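Local coordinates for protein glycosaminoglycan xylosylkinase (Hydra vulgaris, PDB 5XOM) that probably phosphorylates a xylose in the linker of proteoglycan glycosaminoglycan chains, as a secretory-pathway kinase of the Fam20 family, at residues L260-D265 against S290-L295; D265-D270 against L312-Q317; F269-G274 against D365-L370; C318-S323 against V387-H392. All coordinates share one frame; numbering follows the deposited sequence.

Contact 1: residues L260-D265 against S290-L295; sequences LLDLID and SMVIHL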
loop_
_atom_site.group_PDB
_atom_site.type_symbol
_atom_site.label_atom_id
_atom_site.label_comp_id
_atom_site.label_asym_id
_atom_site.label_seq_id
_atom_site.Cartn_x
_atom_site.Cartn_y
_atom_site.Cartn_z
ATOM N N LEU A 260 -4.494 -27.527 -7.121
ATOM C CA LEU A 260 -5.726 -28.093 -6.575
ATOM C C LEU A 260 -6.239 -27.271 -5.398
ATOM O O LEU A 260 -7.449 -27.058 -5.266
ATOM C CB LEU A 260 -5.508 -29.554 -6.169
ATOM C CG LEU A 260 -6.673 -30.201 -5.418
ATOM C CD1 LEU A 260 -7.825 -30.454 -6.372
ATOM C CD2 LEU A 260 -6.230 -31.520 -4.791
ATOM N N LEU A 261 -5.337 -26.761 -4.557
ATOM C CA LEU A 261 -5.784 -25.875 -3.488
ATOM C C LEU A 261 -6.332 -24.564 -4.045
ATOM O O LEU A 261 -7.237 -23.967 -3.448
ATOM C CB LEU A 261 -4.648 -25.612 -2.503
ATOM C CG LEU A 261 -4.244 -26.799 -1.631
ATOM C CD1 LEU A 261 -3.107 -26.404 -0.697
ATOM C CD2 LEU A 261 -5.447 -27.308 -0.849
ATOM N N ASP A 262 -5.800 -24.097 -5.178
ATOM C CA ASP A 262 -6.391 -22.935 -5.838
ATOM C C ASP A 262 -7.830 -23.217 -6.248
ATOM O O ASP A 262 -8.721 -22.389 -6.027
ATOM C CB ASP A 262 -5.557 -22.518 -7.051
ATOM C CG ASP A 262 -4.335 -21.689 -6.674
ATOM O OD1 ASP A 262 -4.074 -21.501 -5.464
ATOM O OD2 ASP A 262 -3.633 -21.222 -7.595
ATOM N N LEU A 263 -8.080 -24.383 -6.854
ATOM C CA LEU A 263 -9.444 -24.693 -7.274
ATOM C C LEU A 263 -10.381 -24.852 -6.086
ATOM O O LEU A 263 -11.577 -24.558 -6.198
ATOM C CB LEU A 263 -9.478 -25.959 -8.131
ATOM C CG LEU A 263 -8.733 -25.937 -9.467
ATOM C CD1 LEU A 263 -8.872 -27.277 -10.175
ATOM C CD2 LEU A 263 -9.227 -24.802 -10.356
ATOM N N ILE A 264 -9.859 -25.284 -4.937
ATOM C CA ILE A 264 -10.691 -25.373 -3.743
ATOM C C ILE A 264 -10.993 -23.979 -3.197
ATOM O O ILE A 264 -12.136 -23.685 -2.818
ATOM C CB ILE A 264 -10.022 -26.287 -2.701
ATOM C CG1 ILE A 264 -9.862 -27.702 -3.279
ATOM C CG2 ILE A 264 -10.840 -26.324 -1.426
ATOM C CD1 ILE A 264 -9.134 -28.695 -2.380
ATOM N N ASP A 265 -9.984 -23.097 -3.151
ATOM C CA ASP A 265 -10.225 -21.684 -2.852
ATOM C C ASP A 265 -11.316 -21.115 -3.748
ATOM O O ASP A 265 -12.271 -20.486 -3.277
ATOM C CB ASP A 265 -8.946 -20.858 -3.045
ATOM C CG ASP A 265 -7.967 -20.973 -1.886
ATOM O OD1 ASP A 265 -8.341 -21.495 -0.817
ATOM O OD2 ASP A 265 -6.818 -20.502 -2.052
ATOM N N SER A 290 2.318 -20.406 -10.194
ATOM C CA SER A 290 1.105 -20.180 -10.968
ATOM C C SER A 290 -0.058 -19.926 -10.016
ATOM O O SER A 290 0.016 -20.217 -8.821
ATOM C CB SER A 290 0.789 -21.368 -11.886
ATOM O OG SER A 290 0.286 -22.471 -11.150
ATOM N N MET A 291 -1.139 -19.370 -10.554
ATOM C CA MET A 291 -2.329 -19.101 -9.752
ATOM C C MET A 291 -3.569 -19.058 -10.627
ATOM O O MET A 291 -3.567 -18.401 -11.672
ATOM C CB MET A 291 -2.206 -17.784 -8.975
ATOM C CG MET A 291 -3.428 -17.478 -8.096
ATOM S SD MET A 291 -3.212 -16.207 -6.833
ATOM C CE MET A 291 -3.271 -14.759 -7.839
ATOM N N VAL A 292 -4.623 -19.747 -10.189
ATOM C CA VAL A 292 -5.926 -19.632 -10.836
ATOM C C VAL A 292 -6.546 -18.293 -10.459
ATOM O O VAL A 292 -6.607 -17.930 -9.277
ATOM C CB VAL A 292 -6.838 -20.797 -10.421
ATOM C CG1 VAL A 292 -8.208 -20.700 -11.110
ATOM C CG2 VAL A 292 -6.159 -22.131 -10.696
ATOM N N ILE A 293 -6.987 -17.531 -11.465
ATOM C CA ILE A 293 -7.473 -16.178 -11.232
ATOM C C ILE A 293 -8.988 -16.169 -11.336
ATOM O O ILE A 293 -9.601 -16.998 -12.016
ATOM C CB ILE A 293 -6.844 -15.143 -12.192
ATOM C CG1 ILE A 293 -7.094 -15.516 -13.655
ATOM C CG2 ILE A 293 -5.359 -14.980 -11.915
ATOM C CD1 ILE A 293 -6.625 -14.455 -14.627
ATOM N N HIS A 294 -9.597 -15.208 -10.642
ATOM C CA HIS A 294 -11.049 -15.036 -10.623
ATOM C C HIS A 294 -11.425 -14.067 -11.735
ATOM O O HIS A 294 -11.734 -12.889 -11.524
ATOM C CB HIS A 294 -11.515 -14.556 -9.266
ATOM C CG HIS A 294 -11.222 -15.558 -8.158
ATOM N ND1 HIS A 294 -11.140 -15.186 -6.814
ATOM C CD2 HIS A 294 -11.008 -16.899 -8.214
ATOM C CE1 HIS A 294 -10.883 -16.261 -6.104
ATOM N NE2 HIS A 294 -10.799 -17.300 -6.928
ATOM N N LEU A 295 -11.404 -14.585 -12.956
ATOM C CA LEU A 295 -11.695 -13.805 -14.152
ATOM C C LEU A 295 -13.037 -14.258 -14.723
ATOM O O LEU A 295 -13.338 -15.458 -14.749
ATOM C CB LEU A 295 -10.552 -13.959 -15.162
ATOM C CG LEU A 295 -10.685 -13.303 -16.524
ATOM C CD1 LEU A 295 -10.800 -11.811 -16.307
ATOM C CD2 LEU A 295 -9.432 -13.621 -17.333
HETATM O O HOH W 1 -2.243 -22.743 -9.582
HETATM O O HOH W 2 -7.383 -19.595 -7.142
#
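D262 reaches from helix 259-273 to the backbone of V292, where its OD2 accepts the N-H of V292 at 3.1 Å. The bond is fairly straight (159° at the hydrogen), but it meets OD2 on the anti side, with the donor 35° out of the carboxylate plane. Nearer the helix backbone, D262 CB lies 3.7 Å from V292 CG2, and L263 CD2 meets that same methyl at 4.1 Å, the L263 and V292 side chains crossing at about a right angle. One water joins D262 OD2 (2.9 Å) to S290 OG, which R259 also binds; a second gives its hydrogens to D262 O and V292 O. Further out, R60 pairs with D262 OD2 and R322 with OD1. Strand 289-292 closes a hairpin with 280-286, consistent with the β7-β8 pair that follows helix E in the C-lobe of protein kinases. With an amide, a water and two arginines around it, the buried carboxylate of D262 is likely to stay charged.

Contact 2: residues D265-D270 against L312-Q317; sequences DTSIFD and LSPLVQ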
loop_
_atom_site.group_PDB
_atom_site.type_symbol
_atom_site.label_atom_id
_atom_site.label_comp_id
_atom_site.label_asym_id
_atom_site.label_seq_id
_atom_site.Cartn_x
_atom_site.Cartn_y
_atom_site.Cartn_z
ATOM N N ASP A 265 -9.984 -23.097 -3.151
ATOM C CA ASP A 265 -10.225 -21.684 -2.852
ATOM C C ASP A 265 -11.316 -21.115 -3.748
ATOM O O ASP A 265 -12.271 -20.486 -3.277
ATOM C CB ASP A 265 -8.946 -20.858 -3.045
ATOM C CG ASP A 265 -7.967 -20.973 -1.886
ATOM O OD1 ASP A 265 -8.341 -21.495 -0.817
ATOM O OD2 ASP A 265 -6.818 -20.502 -2.052
ATOM N N THR A 266 -11.165 -21.308 -5.061
ATOM C CA THR A 266 -12.079 -20.703 -6.020
ATOM C C THR A 266 -13.467 -21.333 -5.954
ATOM O O THR A 266 -14.460 -20.664 -6.265
ATOM C CB THR A 266 -11.479 -20.795 -7.425
ATOM O OG1 THR A 266 -10.270 -20.024 -7.469
ATOM C CG2 THR A 266 -12.441 -20.257 -8.486
ATOM N N SER A 267 -13.565 -22.601 -5.544
ATOM C CA SER A 267 -14.887 -23.199 -5.384
ATOM C C SER A 267 -15.628 -22.584 -4.205
ATOM O O SER A 267 -16.854 -22.429 -4.255
ATOM C CB SER A 267 -14.773 -24.714 -5.210
ATOM O OG SER A 267 -14.345 -25.050 -3.903
ATOM N N ILE A 268 -14.903 -22.202 -3.153
ATOM C CA ILE A 268 -15.514 -21.486 -2.038
ATOM C C ILE A 268 -15.974 -20.106 -2.489
ATOM O O ILE A 268 -17.092 -19.672 -2.184
ATOM C CB ILE A 268 -14.525 -21.395 -0.862
ATOM C CG1 ILE A 268 -14.336 -22.770 -0.215
ATOM C CG2 ILE A 268 -14.984 -20.361 0.164
ATOM C CD1 ILE A 268 -13.163 -22.831 0.739
ATOM N N PHE A 269 -15.116 -19.399 -3.229
ATOM C CA PHE A 269 -15.474 -18.078 -3.730
ATOM C C PHE A 269 -16.661 -18.161 -4.683
ATOM O O PHE A 269 -17.600 -17.364 -4.588
ATOM C CB PHE A 269 -14.250 -17.457 -4.405
ATOM C CG PHE A 269 -14.519 -16.173 -5.151
ATOM C CD1 PHE A 269 -14.595 -14.963 -4.475
ATOM C CD2 PHE A 269 -14.623 -16.169 -6.538
ATOM C CE1 PHE A 269 -14.812 -13.777 -5.154
ATOM C CE2 PHE A 269 -14.837 -14.975 -7.234
ATOM C CZ PHE A 269 -14.931 -13.777 -6.533
ATOM N N ASP A 270 -16.651 -19.142 -5.589
ATOM C CA ASP A 270 -17.763 -19.296 -6.523
ATOM C C ASP A 270 -19.046 -19.701 -5.814
ATOM O O ASP A 270 -20.142 -19.303 -6.234
ATOM C CB ASP A 270 -17.405 -20.317 -7.604
ATOM C CG ASP A 270 -16.526 -19.724 -8.696
ATOM O OD1 ASP A 270 -16.566 -18.483 -8.893
ATOM O OD2 ASP A 270 -15.798 -20.489 -9.360
ATOM N N LEU A 312 -19.359 -26.408 -4.342
ATOM C CA LEU A 312 -18.331 -26.705 -3.353
ATOM C C LEU A 312 -17.729 -28.096 -3.514
ATOM O O LEU A 312 -16.946 -28.503 -2.653
ATOM C CB LEU A 312 -18.907 -26.582 -1.936
ATOM C CG LEU A 312 -19.040 -25.210 -1.290
ATOM C CD1 LEU A 312 -19.732 -25.379 0.049
ATOM C CD2 LEU A 312 -17.682 -24.518 -1.137
ATOM N N SER A 313 -18.071 -28.821 -4.581
ATOM C CA SER A 313 -17.594 -30.192 -4.755
ATOM C C SER A 313 -16.086 -30.365 -4.605
ATOM O O SER A 313 -15.675 -31.359 -3.981
ATOM C CB SER A 313 -18.046 -30.731 -6.117
ATOM O OG SER A 313 -19.392 -31.159 -6.071
ATOM N N PRO A 314 -15.219 -29.486 -5.132
ATOM C CA PRO A 314 -13.781 -29.669 -4.872
ATOM C C PRO A 314 -13.448 -29.710 -3.392
ATOM O O PRO A 314 -12.646 -30.550 -2.974
ATOM C CB PRO A 314 -13.145 -28.456 -5.565
ATOM C CG PRO A 314 -14.096 -28.119 -6.650
ATOM C CD PRO A 314 -15.455 -28.378 -6.076
ATOM N N LEU A 315 -14.064 -28.848 -2.574
ATOM C CA LEU A 315 -13.781 -28.898 -1.146
ATOM C C LEU A 315 -14.404 -30.126 -0.496
ATOM O O LEU A 315 -13.753 -30.806 0.303
ATOM C CB LEU A 315 -14.274 -27.623 -0.455
ATOM C CG LEU A 315 -14.159 -27.648 1.070
ATOM C CD1 LEU A 315 -12.710 -27.475 1.495
ATOM C CD2 LEU A 315 -15.034 -26.562 1.676
ATOM N N VAL A 316 -15.651 -30.441 -0.851
ATOM C CA VAL A 316 -16.372 -31.520 -0.176
ATOM C C VAL A 316 -15.760 -32.878 -0.507
ATOM O O VAL A 316 -15.658 -33.754 0.359
ATOM C CB VAL A 316 -17.867 -31.466 -0.541
ATOM C CG1 VAL A 316 -18.592 -32.698 -0.031
ATOM C CG2 VAL A 316 -18.504 -30.203 0.034
ATOM N N GLN A 317 -15.345 -33.077 -1.760
ATOM C CA GLN A 317 -14.810 -34.376 -2.149
ATOM C C GLN A 317 -13.331 -34.515 -1.801
ATOM O O GLN A 317 -12.883 -35.609 -1.446
ATOM C CB GLN A 317 -15.054 -34.619 -3.641
ATOM C CG GLN A 317 -16.533 -34.834 -3.977
ATOM C CD GLN A 317 -16.778 -35.113 -5.445
ATOM O OE1 GLN A 317 -15.943 -34.820 -6.298
ATOM N NE2 GLN A 317 -17.927 -35.705 -5.753
#
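S267 and P314 meet where the helices come near each other: S267 CB lies 3.8 Å from P314 CG and equally far from CD, while OG stands 4.0 Å from P314 CB. That hydroxyl sits between the backbone N and the carbonyl carbon (chi1 77°) and is hydrogen-bonded to I264 O one turn back, so its polar end is answered within its own helix and what it offers P314 is plain van der Waals contact. Beside this pair, L312 and I268 cross obliquely. The L312 methyl CD2 lies against the backbone of the first helix, 3.8 Å from I268 CA and also 3.8 Å from S267 O, and touches I268 CG1 at 3.9 Å. The axes pass 8.5 Å apart at 124°, a steep crossing in the C-terminal lobe of the kinase fold, where helix 259-273 probably corresponds to helix E. L312 is the residue just before helix 313-318, and its O takes the N-H of V316 in the first turn, which ties the leucine that touches I268 to the start of that helix. L315, one residue after P314, also points toward the first helix; I268 CD1 and L315 CD2 are 4.3 Å apart. I264 also packs on P314 and L315, and F271 touches L312.

Contact 3: residues F269-G274 against D365-L370; sequences FDFLIG and DRRLLL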
loop_
_atom_site.group_PDB
_atom_site.type_symbol
_atom_site.label_atom_id
_atom_site.label_comp_id
_atom_site.label_asym_id
_atom_site.label_seq_id
_atom_site.Cartn_x
_atom_site.Cartn_y
_atom_site.Cartn_z
ATOM N N PHE A 269 -15.116 -19.399 -3.229
ATOM C CA PHE A 269 -15.474 -18.078 -3.730
ATOM C C PHE A 269 -16.661 -18.161 -4.683
ATOM O O PHE A 269 -17.600 -17.364 -4.588
ATOM C CB PHE A 269 -14.250 -17.457 -4.405
ATOM C CG PHE A 269 -14.519 -16.173 -5.151
ATOM C CD1 PHE A 269 -14.595 -14.963 -4.475
ATOM C CD2 PHE A 269 -14.623 -16.169 -6.538
ATOM C CE1 PHE A 269 -14.812 -13.777 -5.154
ATOM C CE2 PHE A 269 -14.837 -14.975 -7.234
ATOM C CZ PHE A 269 -14.931 -13.777 -6.533
ATOM N N ASP A 270 -16.651 -19.142 -5.589
ATOM C CA ASP A 270 -17.763 -19.296 -6.523
ATOM C C ASP A 270 -19.046 -19.701 -5.814
ATOM O O ASP A 270 -20.142 -19.303 -6.234
ATOM C CB ASP A 270 -17.405 -20.317 -7.604
ATOM C CG ASP A 270 -16.526 -19.724 -8.696
ATOM O OD1 ASP A 270 -16.566 -18.483 -8.893
ATOM O OD2 ASP A 270 -15.798 -20.489 -9.360
ATOM N N PHE A 271 -18.931 -20.498 -4.752
ATOM C CA PHE A 271 -20.110 -20.903 -3.995
ATOM C C PHE A 271 -20.755 -19.714 -3.298
ATOM O O PHE A 271 -21.988 -19.613 -3.256
ATOM C CB PHE A 271 -19.746 -21.989 -2.987
ATOM C CG PHE A 271 -20.844 -22.296 -2.002
ATOM C CD1 PHE A 271 -22.005 -22.943 -2.399
ATOM C CD2 PHE A 271 -20.731 -21.891 -0.686
ATOM C CE1 PHE A 271 -23.021 -23.213 -1.474
ATOM C CE2 PHE A 271 -21.742 -22.151 0.230
ATOM C CZ PHE A 271 -22.881 -22.808 -0.160
ATOM N N LEU A 272 -19.949 -18.803 -2.732
ATOM C CA LEU A 272 -20.530 -17.650 -2.044
ATOM C C LEU A 272 -21.276 -16.732 -3.004
ATOM O O LEU A 272 -22.314 -16.168 -2.643
ATOM C CB LEU A 272 -19.463 -16.856 -1.288
ATOM C CG LEU A 272 -18.639 -17.620 -0.257
ATOM C CD1 LEU A 272 -17.321 -16.892 0.001
ATOM C CD2 LEU A 272 -19.461 -17.820 1.021
ATOM N N ILE A 273 -20.762 -16.550 -4.226
ATOM C CA ILE A 273 -21.419 -15.649 -5.170
ATOM C C ILE A 273 -22.444 -16.358 -6.046
ATOM O O ILE A 273 -23.193 -15.682 -6.770
ATOM C CB ILE A 273 -20.386 -14.909 -6.045
ATOM C CG1 ILE A 273 -19.654 -15.874 -6.982
ATOM C CG2 ILE A 273 -19.403 -14.140 -5.159
ATOM C CD1 ILE A 273 -18.652 -15.182 -7.903
ATOM N N GLY A 274 -22.526 -17.684 -5.982
ATOM C CA GLY A 274 -23.488 -18.415 -6.784
ATOM C C GLY A 274 -23.072 -18.627 -8.224
ATOM O O GLY A 274 -23.937 -18.742 -9.097
ATOM N N ASP A 365 -23.824 -14.248 3.812
ATOM C CA ASP A 365 -23.621 -14.668 5.194
ATOM C C ASP A 365 -24.146 -16.074 5.418
ATOM O O ASP A 365 -23.528 -16.867 6.141
ATOM C CB ASP A 365 -24.300 -13.687 6.149
ATOM C CG ASP A 365 -23.760 -12.283 6.012
ATOM O OD1 ASP A 365 -24.525 -11.325 6.258
ATOM O OD2 ASP A 365 -22.574 -12.126 5.663
ATOM N N ARG A 366 -25.292 -16.402 4.814
ATOM C CA ARG A 366 -25.815 -17.760 4.913
ATOM C C ARG A 366 -24.845 -18.768 4.314
ATOM O O ARG A 366 -24.591 -19.826 4.901
ATOM C CB ARG A 366 -27.179 -17.849 4.225
ATOM C CG ARG A 366 -27.860 -19.201 4.376
ATOM C CD ARG A 366 -29.263 -19.191 3.764
ATOM N NE ARG A 366 -29.197 -19.032 2.318
ATOM C CZ ARG A 366 -29.608 -17.948 1.668
ATOM N NH1 ARG A 366 -30.133 -16.931 2.339
ATOM N NH2 ARG A 366 -29.490 -17.881 0.348
ATOM N N ARG A 367 -24.282 -18.452 3.150
ATOM C CA ARG A 367 -23.412 -19.413 2.484
ATOM C C ARG A 367 -22.061 -19.537 3.177
ATOM O O ARG A 367 -21.423 -20.593 3.095
ATOM C CB ARG A 367 -23.235 -19.013 1.025
ATOM C CG ARG A 367 -24.483 -19.227 0.190
ATOM C CD ARG A 367 -24.438 -18.431 -1.095
ATOM N NE ARG A 367 -25.759 -18.383 -1.709
ATOM C CZ ARG A 367 -26.103 -17.543 -2.680
ATOM N NH1 ARG A 367 -25.217 -16.675 -3.153
ATOM N NH2 ARG A 367 -27.335 -17.567 -3.176
ATOM N N LEU A 368 -21.621 -18.490 3.877
ATOM C CA LEU A 368 -20.382 -18.592 4.638
ATOM C C LEU A 368 -20.512 -19.630 5.745
ATOM O O LEU A 368 -19.597 -20.437 5.959
ATOM C CB LEU A 368 -20.003 -17.223 5.205
ATOM C CG LEU A 368 -18.787 -17.141 6.133
ATOM C CD1 LEU A 368 -17.556 -17.735 5.470
ATOM C CD2 LEU A 368 -18.529 -15.700 6.540
ATOM N N LEU A 369 -21.661 -19.663 6.429
ATOM C CA LEU A 369 -21.887 -20.701 7.430
ATOM C C LEU A 369 -21.935 -22.085 6.796
ATOM O O LEU A 369 -21.472 -23.065 7.392
ATOM C CB LEU A 369 -23.170 -20.436 8.215
ATOM C CG LEU A 369 -23.164 -19.199 9.109
ATOM C CD1 LEU A 369 -24.481 -19.096 9.860
ATOM C CD2 LEU A 369 -21.983 -19.238 10.073
ATOM N N LEU A 370 -22.533 -22.197 5.607
ATOM C CA LEU A 370 -22.554 -23.486 4.927
ATOM C C LEU A 370 -21.145 -23.937 4.547
ATOM O O LEU A 370 -20.868 -25.142 4.525
ATOM C CB LEU A 370 -23.453 -23.417 3.692
ATOM C CG LEU A 370 -24.931 -23.076 3.922
ATOM C CD1 LEU A 370 -25.647 -22.856 2.593
ATOM C CD2 LEU A 370 -25.621 -24.173 4.751
#
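R367 runs across the end of helix 259-273, touching it from CB to the guanidinium. Its CB rests 3.6 Å from F271 CE2 and also reaches L272 CD2; CG follows the ring to F271 CZ at 3.9 Å. CD comes 3.5 Å from both F271 O and L272 O. The chain is extended from CG to NE, and NE pairs with D307 in a salt bridge. At the tip, R367 NH1 bonds L272 O at 3.0 Å; the oxygen lies in the guanidinium plane, while the nitrogen stands 45° out of the carbonyl plane. Around this arm, R367 O and L370 CD1 both meet the edge of the F271 ring, and L272 CD2 packs 3.6 Å from L368 N. An alanine here would probably leave D307 without this charged mate and L272 O without its arginine donor. The helix ends just beyond, in a Schellman motif with G274 at positive phi. A cation bonded to a last-turn carbonyl is likely to be favoured by the helix's negative end.

Contact 4: residues C318-S323 against V387-H392; sequences CCRLRS and VIIEDH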
loop_
_atom_site.group_PDB
_atom_site.type_symbol
_atom_site.label_atom_id
_atom_site.label_comp_id
_atom_site.label_asym_id
_atom_site.label_seq_id
_atom_site.Cartn_x
_atom_site.Cartn_y
_atom_site.Cartn_z
ATOM N N CYS A 318 -12.558 -33.428 -1.887
ATOM C CA CYS A 318 -11.125 -33.508 -1.621
ATOM C C CYS A 318 -10.779 -33.382 -0.142
ATOM O O CYS A 318 -9.795 -33.980 0.307
ATOM C CB CYS A 318 -10.374 -32.419 -2.402
ATOM S SG CYS A 318 -10.414 -32.596 -4.215
ATOM N N CYS A 319 -11.574 -32.632 0.623
ATOM C CA CYS A 319 -11.291 -32.354 2.032
ATOM C C CYS A 319 -9.837 -31.935 2.229
ATOM O O CYS A 319 -9.093 -32.508 3.028
ATOM C CB CYS A 319 -11.660 -33.542 2.917
ATOM S SG CYS A 319 -13.443 -33.632 3.240
ATOM N N ARG A 320 -9.416 -30.965 1.426
ATOM C CA ARG A 320 -8.167 -30.256 1.635
ATOM C C ARG A 320 -8.470 -28.767 1.577
ATOM O O ARG A 320 -9.328 -28.327 0.803
ATOM C CB ARG A 320 -7.124 -30.652 0.586
ATOM C CG ARG A 320 -6.859 -32.164 0.552
ATOM C CD ARG A 320 -6.095 -32.588 -0.693
ATOM N NE ARG A 320 -4.812 -31.907 -0.811
ATOM C CZ ARG A 320 -3.694 -32.330 -0.227
ATOM N NH1 ARG A 320 -3.705 -33.440 0.503
ATOM N NH2 ARG A 320 -2.566 -31.646 -0.378
ATOM N N LEU A 321 -7.784 -27.993 2.406
ATOM C CA LEU A 321 -8.053 -26.566 2.477
ATOM C C LEU A 321 -6.771 -25.856 2.850
ATOM O O LEU A 321 -6.111 -26.232 3.824
ATOM C CB LEU A 321 -9.155 -26.244 3.496
ATOM C CG LEU A 321 -9.493 -24.757 3.686
ATOM C CD1 LEU A 321 -9.898 -24.092 2.371
ATOM C CD2 LEU A 321 -10.585 -24.577 4.731
ATOM N N ARG A 322 -6.421 -24.844 2.064
ATOM C CA ARG A 322 -5.211 -24.083 2.329
ATOM C C ARG A 322 -5.321 -23.357 3.659
ATOM O O ARG A 322 -6.366 -22.794 3.994
ATOM C CB ARG A 322 -4.955 -23.091 1.202
ATOM C CG ARG A 322 -3.882 -22.062 1.513
ATOM C CD ARG A 322 -3.490 -21.278 0.265
ATOM N NE ARG A 322 -2.848 -22.115 -0.744
ATOM C CZ ARG A 322 -3.280 -22.226 -1.991
ATOM N NH1 ARG A 322 -4.358 -21.563 -2.408
ATOM N NH2 ARG A 322 -2.638 -23.008 -2.856
ATOM N N SER A 323 -4.218 -23.362 4.410
ATOM C CA SER A 323 -4.234 -22.859 5.778
ATOM C C SER A 323 -4.618 -21.384 5.834
ATOM O O SER A 323 -5.435 -20.984 6.670
ATOM C CB SER A 323 -2.876 -23.095 6.439
ATOM O OG SER A 323 -2.839 -22.557 7.752
ATOM N N VAL A 387 -6.590 -32.099 6.792
ATOM C CA VAL A 387 -7.354 -31.265 5.867
ATOM C C VAL A 387 -6.688 -29.911 5.663
ATOM O O VAL A 387 -6.615 -29.418 4.540
ATOM C CB VAL A 387 -8.807 -31.099 6.361
ATOM C CG1 VAL A 387 -9.475 -29.931 5.642
ATOM C CG2 VAL A 387 -9.588 -32.389 6.156
ATOM N N ILE A 388 -6.218 -29.288 6.739
ATOM C CA ILE A 388 -5.556 -27.993 6.649
ATOM C C ILE A 388 -4.135 -28.204 6.140
ATOM O O ILE A 388 -3.315 -28.837 6.810
ATOM C CB ILE A 388 -5.558 -27.289 8.014
ATOM C CG1 ILE A 388 -6.997 -27.044 8.471
ATOM C CG2 ILE A 388 -4.765 -26.004 7.957
ATOM C CD1 ILE A 388 -7.865 -26.379 7.412
ATOM N N ILE A 389 -3.844 -27.677 4.950
ATOM C CA ILE A 389 -2.520 -27.770 4.341
ATOM C C ILE A 389 -1.861 -26.400 4.393
ATOM O O ILE A 389 -2.370 -25.431 3.814
ATOM C CB ILE A 389 -2.576 -28.293 2.896
ATOM C CG1 ILE A 389 -2.859 -29.795 2.867
ATOM C CG2 ILE A 389 -1.262 -28.028 2.186
ATOM C CD1 ILE A 389 -4.291 -30.148 2.732
ATOM N N GLU A 390 -0.722 -26.321 5.077
ATOM C CA GLU A 390 0.087 -25.107 5.099
ATOM C C GLU A 390 1.092 -25.203 3.959
ATOM O O GLU A 390 2.140 -25.837 4.093
ATOM C CB GLU A 390 0.781 -24.928 6.446
ATOM C CG GLU A 390 1.749 -23.750 6.468
ATOM C CD GLU A 390 1.064 -22.414 6.207
ATOM O OE1 GLU A 390 0.479 -21.838 7.150
ATOM O OE2 GLU A 390 1.088 -21.948 5.049
ATOM N N ASP A 391 0.758 -24.599 2.819
ATOM C CA ASP A 391 1.664 -24.536 1.683
ATOM C C ASP A 391 2.334 -23.177 1.557
ATOM O O ASP A 391 2.976 -22.905 0.538
ATOM C CB ASP A 391 0.927 -24.885 0.383
ATOM C CG ASP A 391 -0.102 -23.825 -0.032
ATOM O OD1 ASP A 391 -0.447 -22.936 0.781
ATOM O OD2 ASP A 391 -0.561 -23.883 -1.194
ATOM N N HIS A 392 2.180 -22.318 2.568
ATOM C CA HIS A 392 2.803 -21.000 2.648
ATOM C C HIS A 392 2.281 -20.036 1.589
ATOM O O HIS A 392 2.911 -19.006 1.317
ATOM C CB HIS A 392 4.329 -21.119 2.582
ATOM C CG HIS A 392 4.892 -22.014 3.640
ATOM N ND1 HIS A 392 4.874 -21.686 4.980
ATOM C CD2 HIS A 392 5.435 -23.254 3.565
ATOM C CE1 HIS A 392 5.410 -22.670 5.680
ATOM N NE2 HIS A 392 5.755 -23.635 4.845
HETATM O O HOH W 3 -1.394 -20.051 7.120
#
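L321 and R322 pair with I388 and I389 as a two-residue parallel ladder. L321 N gives its hydrogen to V387 O (2.8 Å), L321 O accepts from I389 N (2.9 Å), and I389 O takes S323 N (2.8 Å). R322 meets D391 side-on, guanidinium and carboxylate nearly coplanar (14° apart): NE sits 3.0 Å from OD1 and 2.9 Å from OD2, and NH2 bonds OD2 at 2.8 Å, so OD2 has two donors. The bend at chi3 (-65°) turns NE to the carboxylate. D391 OD1 also accepts from L393 N, and NH1 of R322 pairs with D262 and D265. A leucine in place of R322 would probably leave D391 and both helix aspartates without this shared cation. A water links S323 OG to E390 OE1. R320 lays one face of its guanidinium over I389 CD1, 3.7 Å from the plane. The C319-C378 disulfide ties the first segment to helix 358-382, on which V387 and I388 rest through F379; Y326 of helix 323-334 touches L321 and I388, and L261 of helix 259-273 packs against I389.

In the fold
Helix 259-273 runs through contacts 1, 2 and 3, whose centres follow it in steps of 10 Å; D265 is common to the first two, F269 and D270 to the last two. Contact 1 also meets contact 2 through H294, whose NE2 is probably hydrogen-bonded to T266 OG1 (2.8 Å). Contact 4, 13 Å from contact 1 between centres, joins it where R322 NH1 bridges to D265 OD2 at 2.7 Å. Contacts 3 and 4 do not touch. The loop from this helix to strand 280-286, which begins at contact 3, probably matches the kinase catalytic loop, and the hairpin of contact 1 follows it. A protein-attached NAG lies about 11 Å from the S290 side chain.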